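Side-chain contacts in 3,4-dihydroxybenzoate decarboxylase (Enterobacter cloacae, PDB 5NY5), which belongs to the UbiD family of prenylated-FMN-dependent decarboxylases, removes the carboxyl group of 3,4-dihydroxybenzoate and can run the reverse reaction, the para-carboxylation of catechols: residues A[116-121]-A[264-269]; A[419-422]-A[426-429]. All blocks are in the same frame, centred on the assembly; numbering follows the deposited sequence.

In the fold
Interactions 1 and 2 lie on opposite sides of the centre of the chain, with their own centres 54 Å apart and their nearest atoms about 40 Å apart. Interaction 1 belongs to the Rift-related, FMN-binding part of the protein. Its strand 263-269 is part of the same curled antiparallel sheet as strand 165-174, which carries Asp166 of the manganese site and Ile169, His170 and Arg171 of the prenylated-FMN site. Neither contact touches the cofactor pocket, and the cofactor is absent from this apo chain. Interaction 2 lies within the C-terminal domain, where 419-422 and 426-429 also meet a second subunit of the hexamer.

Interaction 1: A[116-121]-A[264-269]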
ATOM      1  N   PRO A 116     -42.849 -30.768 -35.965  1.00 64.74           N
ATOM      2  CA  PRO A 116     -42.259 -30.268 -37.217  1.00 64.14           C
ATOM      3  C   PRO A 116     -40.786 -30.587 -37.352  1.00 62.96           C
ATOM      4  O   PRO A 116     -40.288 -30.721 -38.475  1.00 63.05           O
ATOM      5  CB  PRO A 116     -42.501 -28.756 -37.133  1.00 63.33           C
ATOM      6  CG  PRO A 116     -43.655 -28.609 -36.216  1.00 64.24           C
ATOM      7  CD  PRO A 116     -43.536 -29.706 -35.213  1.00 64.55           C
ATOM      8  N   CYS A 117     -40.074 -30.727 -36.231  1.00 63.11           N
ATOM      9  CA  CYS A 117     -38.654 -31.046 -36.294  1.00 61.15           C
ATOM     10  C   CYS A 117     -38.400 -32.349 -37.036  1.00 62.30           C
ATOM     11  O   CYS A 117     -37.350 -32.506 -37.660  1.00 61.92           O
ATOM     12  CB  CYS A 117     -38.065 -31.110 -34.884  1.00 60.38           C
ATOM     13  SG  CYS A 117     -38.500 -32.585 -33.938  1.00 61.77           S
ATOM     14  N   GLN A 118     -39.354 -33.282 -37.012  1.00 63.87           N
ATOM     15  CA  GLN A 118     -39.181 -34.585 -37.642  1.00 65.21           C
ATOM     16  C   GLN A 118     -39.833 -34.666 -39.021  1.00 66.40           C
ATOM     17  O   GLN A 118     -40.236 -35.751 -39.454  1.00 68.04           O
ATOM     18  CB  GLN A 118     -39.716 -35.686 -36.727  1.00 66.42           C
ATOM     19  CG  GLN A 118     -38.926 -35.834 -35.439  1.00 65.57           C
ATOM     20  CD  GLN A 118     -39.399 -36.985 -34.580  1.00 66.96           C
ATOM     21  OE1 GLN A 118     -40.427 -37.599 -34.857  1.00 68.53           O
ATOM     22  NE2 GLN A 118     -38.645 -37.286 -33.531  1.00 66.53           N
ATOM     23  N   GLU A 119     -39.938 -33.537 -39.730  1.00 65.73           N
ATOM     24  CA  GLU A 119     -40.429 -33.572 -41.103  1.00 66.92           C
ATOM     25  C   GLU A 119     -39.444 -34.244 -42.050  1.00 67.31           C
ATOM     26  O   GLU A 119     -39.851 -34.720 -43.112  1.00 68.81           O
ATOM     27  CB  GLU A 119     -40.741 -32.157 -41.591  1.00 66.20           C
ATOM     28  CG  GLU A 119     -41.992 -31.545 -40.981  1.00 66.54           C
ATOM     29  CD  GLU A 119     -42.108 -30.057 -41.256  1.00 65.67           C
ATOM     30  OE1 GLU A 119     -41.202 -29.501 -41.910  1.00 64.74           O
ATOM     31  OE2 GLU A 119     -43.103 -29.442 -40.819  1.00 66.05           O
ATOM     32  N   GLN A 120     -38.161 -34.276 -41.695  1.00 66.16           N
ATOM     33  CA  GLN A 120     -37.149 -35.031 -42.419  1.00 66.72           C
ATOM     34  C   GLN A 120     -36.367 -35.875 -41.426  1.00 66.55           C
ATOM     35  O   GLN A 120     -36.167 -35.478 -40.275  1.00 65.35           O
ATOM     36  CB  GLN A 120     -36.169 -34.123 -43.177  1.00 65.70           C
ATOM     37  CG  GLN A 120     -36.792 -33.198 -44.200  1.00 65.88           C
ATOM     38  CD  GLN A 120     -35.751 -32.359 -44.916  1.00 65.00           C
ATOM     39  OE1 GLN A 120     -35.802 -31.130 -44.888  1.00 63.89           O
ATOM     40  NE2 GLN A 120     -34.795 -33.020 -45.557  1.00 65.65           N
ATOM     41  N   VAL A 121     -35.922 -37.043 -41.877  1.00 67.92           N
ATOM     42  CA  VAL A 121     -35.126 -37.943 -41.050  1.00 68.12           C
ATOM     43  C   VAL A 121     -33.990 -38.503 -41.892  1.00 68.87           C
ATOM     44  O   VAL A 121     -34.221 -39.018 -42.990  1.00 70.36           O
ATOM     45  CB  VAL A 121     -35.972 -39.086 -40.455  1.00 69.62           C
ATOM     46  CG1 VAL A 121     -35.077 -40.088 -39.758  1.00 70.14           C
ATOM     47  CG2 VAL A 121     -37.000 -38.539 -39.481  1.00 68.96           C
ATOM     48  N   ILE A 264     -32.425 -31.410 -35.438  1.00 66.11           N
ATOM     49  CA  ILE A 264     -32.129 -32.290 -34.316  1.00 66.92           C
ATOM     50  C   ILE A 264     -30.989 -33.212 -34.719  1.00 67.96           C
ATOM     51  O   ILE A 264     -30.986 -33.762 -35.825  1.00 68.90           O
ATOM     52  CB  ILE A 264     -33.358 -33.123 -33.894  1.00 68.22           C
ATOM     53  CG1 ILE A 264     -34.557 -32.217 -33.624  1.00 67.38           C
ATOM     54  CG2 ILE A 264     -33.036 -33.961 -32.665  1.00 69.12           C
ATOM     55  CD1 ILE A 264     -34.356 -31.297 -32.460  1.00 66.04           C
ATOM     56  N   ILE A 265     -30.023 -33.380 -33.824  1.00 67.90           N
ATOM     57  CA  ILE A 265     -28.964 -34.367 -33.985  1.00 69.16           C
ATOM     58  C   ILE A 265     -29.120 -35.388 -32.869  1.00 70.48           C
ATOM     59  O   ILE A 265     -28.986 -35.051 -31.686  1.00 69.90           O
ATOM     60  CB  ILE A 265     -27.570 -33.725 -33.958  1.00 68.22           C
ATOM     61  CG1 ILE A 265     -27.448 -32.664 -35.048  1.00 67.01           C
ATOM     62  CG2 ILE A 265     -26.498 -34.783 -34.138  1.00 69.72           C
ATOM     63  CD1 ILE A 265     -26.090 -32.000 -35.097  1.00 66.19           C
ATOM     64  N   GLU A 266     -29.425 -36.627 -33.238  1.00 72.34           N
ATOM     65  CA  GLU A 266     -29.558 -37.721 -32.284  1.00 73.94           C
ATOM     66  C   GLU A 266     -28.273 -38.536 -32.299  1.00 75.14           C
ATOM     67  O   GLU A 266     -27.894 -39.085 -33.339  1.00 76.07           O
ATOM     68  CB  GLU A 266     -30.758 -38.603 -32.620  1.00 75.46           C
ATOM     69  CG  GLU A 266     -32.101 -37.904 -32.508  1.00 74.59           C
ATOM     70  CD  GLU A 266     -33.263 -38.829 -32.806  1.00 76.29           C
ATOM     71  OE1 GLU A 266     -33.029 -40.044 -32.978  1.00 78.17           O
ATOM     72  OE2 GLU A 266     -34.410 -38.342 -32.869  1.00 75.83           O
ATOM     73  N   GLY A 267     -27.607 -38.614 -31.150  1.00 75.23           N
ATOM     74  CA  GLY A 267     -26.353 -39.328 -31.066  1.00 76.42           C
ATOM     75  C   GLY A 267     -26.143 -39.912 -29.686  1.00 77.46           C
ATOM     76  O   GLY A 267     -26.994 -39.803 -28.802  1.00 77.32           O
ATOM     77  N   GLU A 268     -24.983 -40.539 -29.515  1.00 78.63           N
ATOM     78  CA  GLU A 268     -24.598 -41.148 -28.254  1.00 81.93           C
ATOM     79  C   GLU A 268     -23.156 -40.787 -27.934  1.00 79.49           C
ATOM     80  O   GLU A 268     -22.317 -40.661 -28.829  1.00 79.34           O
ATOM     81  CB  GLU A 268     -24.755 -42.674 -28.295  1.00 84.58           C
ATOM     82  CG  GLU A 268     -26.191 -43.148 -28.413  1.00 83.83           C
ATOM     83  CD  GLU A 268     -26.291 -44.631 -28.698  1.00 86.00           C
ATOM     84  OE1 GLU A 268     -27.425 -45.133 -28.844  1.00 86.88           O
ATOM     85  OE2 GLU A 268     -25.236 -45.295 -28.780  1.00 87.36           O
ATOM     86  N   LEU A 269     -22.881 -40.616 -26.644  1.00 79.45           N
ATOM     87  CA  LEU A 269     -21.523 -40.369 -26.169  1.00 79.39           C
ATOM     88  C   LEU A 269     -20.818 -41.709 -25.996  1.00 82.01           C
ATOM     89  O   LEU A 269     -21.171 -42.495 -25.111  1.00 83.57           O
ATOM     90  CB  LEU A 269     -21.554 -39.579 -24.865  1.00 78.29           C
ATOM     91  CG  LEU A 269     -21.930 -38.102 -24.993  1.00 75.67           C
ATOM     92  CD1 LEU A 269     -22.625 -37.607 -23.738  1.00 75.03           C
ATOM     93  CD2 LEU A 269     -20.693 -37.268 -25.275  1.00 74.52           C
TER
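Cys117 and Ile264 carry this small buried contact. The CB of Cys117 approaches CG1 of Ile264 at 3.9 Å, and the SG of Cys117 lies 4.0 Å from the same CG1, so one methylene of the isoleucine meets both atoms of the cysteine side chain. The cysteine sulfur sits between its backbone N and carbonyl carbon (chi1 75°), which brings SG as well as CB up to the isoleucine. Ile264 answers with its longer branch: CG1, lying beside the backbone N, is turned to the cysteine.

A looser polar approach lies beside this apolar one. The amide nitrogen NE2 of Gln118 stands 4.4 Å from OE2 of Glu266, too far for a direct bond, and each group is held by other partners. Gln118 NE2 donates to the carbonyl of Gln249. The Glu266 carboxylate takes the successive peptide N-H groups of Val251 and Ala252, one on each oxygen. Two such donors would be expected to favour the ionised acid in its buried setting, and they fix how the carboxylate is turned.

Behind Cys117 and Gln118, the chain is folded into a tight turn by the bond from Glu119 N to Pro116 O (3.1 Å). Val248 of strand 246-249 packs against both Cys117 and Gln118. Within the curled antiparallel sheet of the Rift-related domain, strand 263-269 runs between strands 204-210 and 303-311; the latter also pairs with strand 120-123, into which residues 116-119 lead.

Interaction 2: A[419-422]-A[426-429]; sequences TRMQ and SITT
The flat groups that meet Ser426 are peptides, engaged through their polar atoms. From the peptide joining Met421 to Gln422, the N-H of Gln422 points almost straight at Ser426 OG, with a distance of 3.0 Å from N to OG and an angle of 167° at the hydrogen. The following peptide presents its carbonyl: Ser426 N donates to Gln422 O at 2.8 Å, with the donor nearly in line with the C=O bond (171°). A third flat group, the side-chain amide of Gln422, lies beyond the contact. Its OE1 accepts from Cys457 N and Ser456 OG of the second subunit, and its NE2 bonds weakly to Ser441 O of that subunit.

The carbonyl of Gln422 and the N-H four residues later close an alpha-turn over 422-426, in the link between helix 410-419 and strand 427-434, one of the two outermost strands, within this chain, of the mixed sheet in the C-terminal domain. The serine hydroxyl oxygen lies anti to its carbonyl carbon and adds a second tie between the same two residues.

Met421, present as selenomethionine, lies alongside the turn: its CG reaches Ser426 CB at 3.5 Å. A bend about the CG-SE bond (chi3 62°) brings CE of Met421 to 4.0 Å from CD1 of Ile427, where the two side chains cross at a slant. Phe461 of the neighbouring strand 455-462 touches both Met421 and Ile427, and Tyr446 of the second subunit packs on Ser426, while Lys396 of that subunit donates through NZ to Met421 O.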
ATOM      1  N   THR A 419     -15.407  11.781 -12.324  1.00 39.01           N
ATOM      2  CA  THR A 419     -15.791  12.871 -11.439  1.00 39.46           C
ATOM      3  C   THR A 419     -16.308  12.407 -10.087  1.00 38.98           C
ATOM      4  O   THR A 419     -16.619  13.249  -9.242  1.00 39.36           O
ATOM      5  CB  THR A 419     -16.861  13.745 -12.103  1.00 40.22           C
ATOM      6  OG1 THR A 419     -18.104  13.034 -12.139  1.00 39.94           O
ATOM      7  CG2 THR A 419     -16.448  14.110 -13.518  1.00 40.78           C
ATOM      8  N   ARG A 420     -16.422  11.102  -9.860  1.00 38.25           N
ATOM      9  CA  ARG A 420     -16.978  10.568  -8.625  1.00 37.88           C
ATOM     10  C   ARG A 420     -16.077   9.484  -8.064  1.00 45.83           C
ATOM     11  O   ARG A 420     -16.539   8.449  -7.574  1.00 36.77           O
ATOM     12  CB  ARG A 420     -18.394  10.045  -8.849  1.00 37.87           C
ATOM     13  CG  ARG A 420     -19.404  11.143  -9.097  1.00 38.60           C
ATOM     14  CD  ARG A 420     -20.771  10.596  -9.438  1.00 38.66           C
ATOM     15  NE  ARG A 420     -21.773  11.656  -9.434  1.00 39.40           N
ATOM     16  CZ  ARG A 420     -23.065  11.465  -9.666  1.00 39.65           C
ATOM     17  NH1 ARG A 420     -23.521  10.249  -9.922  1.00 39.25           N
ATOM     18  NH2 ARG A 420     -23.899  12.493  -9.639  1.00 40.39           N
HETATM   19  N   MSE A 421     -14.773   9.720  -8.105  1.00 38.52           N
HETATM   20  CA  MSE A 421     -13.813   8.688  -7.768  1.00 36.59           C
HETATM   21  C   MSE A 421     -12.423   9.264  -7.536  1.00 36.74           C
HETATM   22  O   MSE A 421     -11.944  10.089  -8.309  1.00 37.22           O
HETATM   23  CB  MSE A 421     -13.764   7.653  -8.888  1.00 36.29           C
HETATM   24  CG  MSE A 421     -13.602   6.229  -8.427  1.00 48.34           C
HETATM   25 SE   MSE A 421     -12.652   5.183  -9.750  1.00 79.53          SE
HETATM   26  CE  MSE A 421     -10.979   6.174  -9.722  1.00 44.66           C
ATOM     27  N   GLN A 422     -11.773   8.819  -6.464  1.00 36.41           N
ATOM     28  CA  GLN A 422     -10.381   9.148  -6.190  1.00 36.51           C
ATOM     29  C   GLN A 422      -9.601   7.848  -6.076  1.00 35.93           C
ATOM     30  O   GLN A 422      -9.948   6.984  -5.266  1.00 35.52           O
ATOM     31  CB  GLN A 422     -10.253   9.989  -4.919  1.00 36.84           C
ATOM     32  CG  GLN A 422     -10.724  11.433  -5.087  1.00 37.61           C
ATOM     33  CD  GLN A 422      -9.811  12.257  -5.991  1.00 38.15           C
ATOM     34  OE1 GLN A 422      -8.645  11.923  -6.189  1.00 43.23           O
ATOM     35  NE2 GLN A 422     -10.343  13.343  -6.538  1.00 38.85           N
ATOM     36  N   SER A 426     -11.150   5.154  -3.579  1.00 34.90           N
ATOM     37  CA  SER A 426     -12.328   4.471  -4.091  1.00 34.79           C
ATOM     38  C   SER A 426     -12.033   3.111  -4.709  1.00 34.43           C
ATOM     39  O   SER A 426     -12.932   2.509  -5.301  1.00 34.40           O
ATOM     40  CB  SER A 426     -13.023   5.358  -5.126  1.00 35.12           C
ATOM     41  OG  SER A 426     -13.015   6.719  -4.739  1.00 35.56           O
ATOM     42  N   ILE A 427     -10.808   2.607  -4.590  1.00 34.22           N
ATOM     43  CA  ILE A 427     -10.386   1.400  -5.292  1.00 33.98           C
ATOM     44  C   ILE A 427      -9.892   0.385  -4.269  1.00 33.78           C
ATOM     45  O   ILE A 427      -8.938   0.655  -3.530  1.00 44.43           O
ATOM     46  CB  ILE A 427      -9.300   1.703  -6.336  1.00 34.05           C
ATOM     47  CG1 ILE A 427      -9.786   2.780  -7.308  1.00 34.37           C
ATOM     48  CG2 ILE A 427      -8.926   0.450  -7.093  1.00 34.65           C
ATOM     49  CD1 ILE A 427      -8.823   3.077  -8.442  1.00 34.57           C
ATOM     50  N   THR A 428     -10.534  -0.782  -4.237  1.00 33.70           N
ATOM     51  CA  THR A 428     -10.187  -1.864  -3.323  1.00 33.62           C
ATOM     52  C   THR A 428      -9.783  -3.087  -4.132  1.00 33.54           C
ATOM     53  O   THR A 428     -10.580  -3.601  -4.922  1.00 33.62           O
ATOM     54  CB  THR A 428     -11.356  -2.203  -2.398  1.00 33.78           C
ATOM     55  OG1 THR A 428     -11.673  -1.068  -1.587  1.00 45.24           O
ATOM     56  CG2 THR A 428     -10.996  -3.359  -1.498  1.00 33.81           C
ATOM     57  N   THR A 429      -8.554  -3.553  -3.929  1.00 33.46           N
ATOM     58  CA  THR A 429      -8.028  -4.717  -4.627  1.00 33.47           C
ATOM     59  C   THR A 429      -8.109  -5.945  -3.732  1.00 33.56           C
ATOM     60  O   THR A 429      -7.851  -5.868  -2.528  1.00 33.58           O
ATOM     61  CB  THR A 429      -6.581  -4.485  -5.065  1.00 33.42           C
ATOM     62  OG1 THR A 429      -5.801  -4.061  -3.939  1.00 41.52           O
ATOM     63  CG2 THR A 429      -6.519  -3.424  -6.156  1.00 33.47           C
TER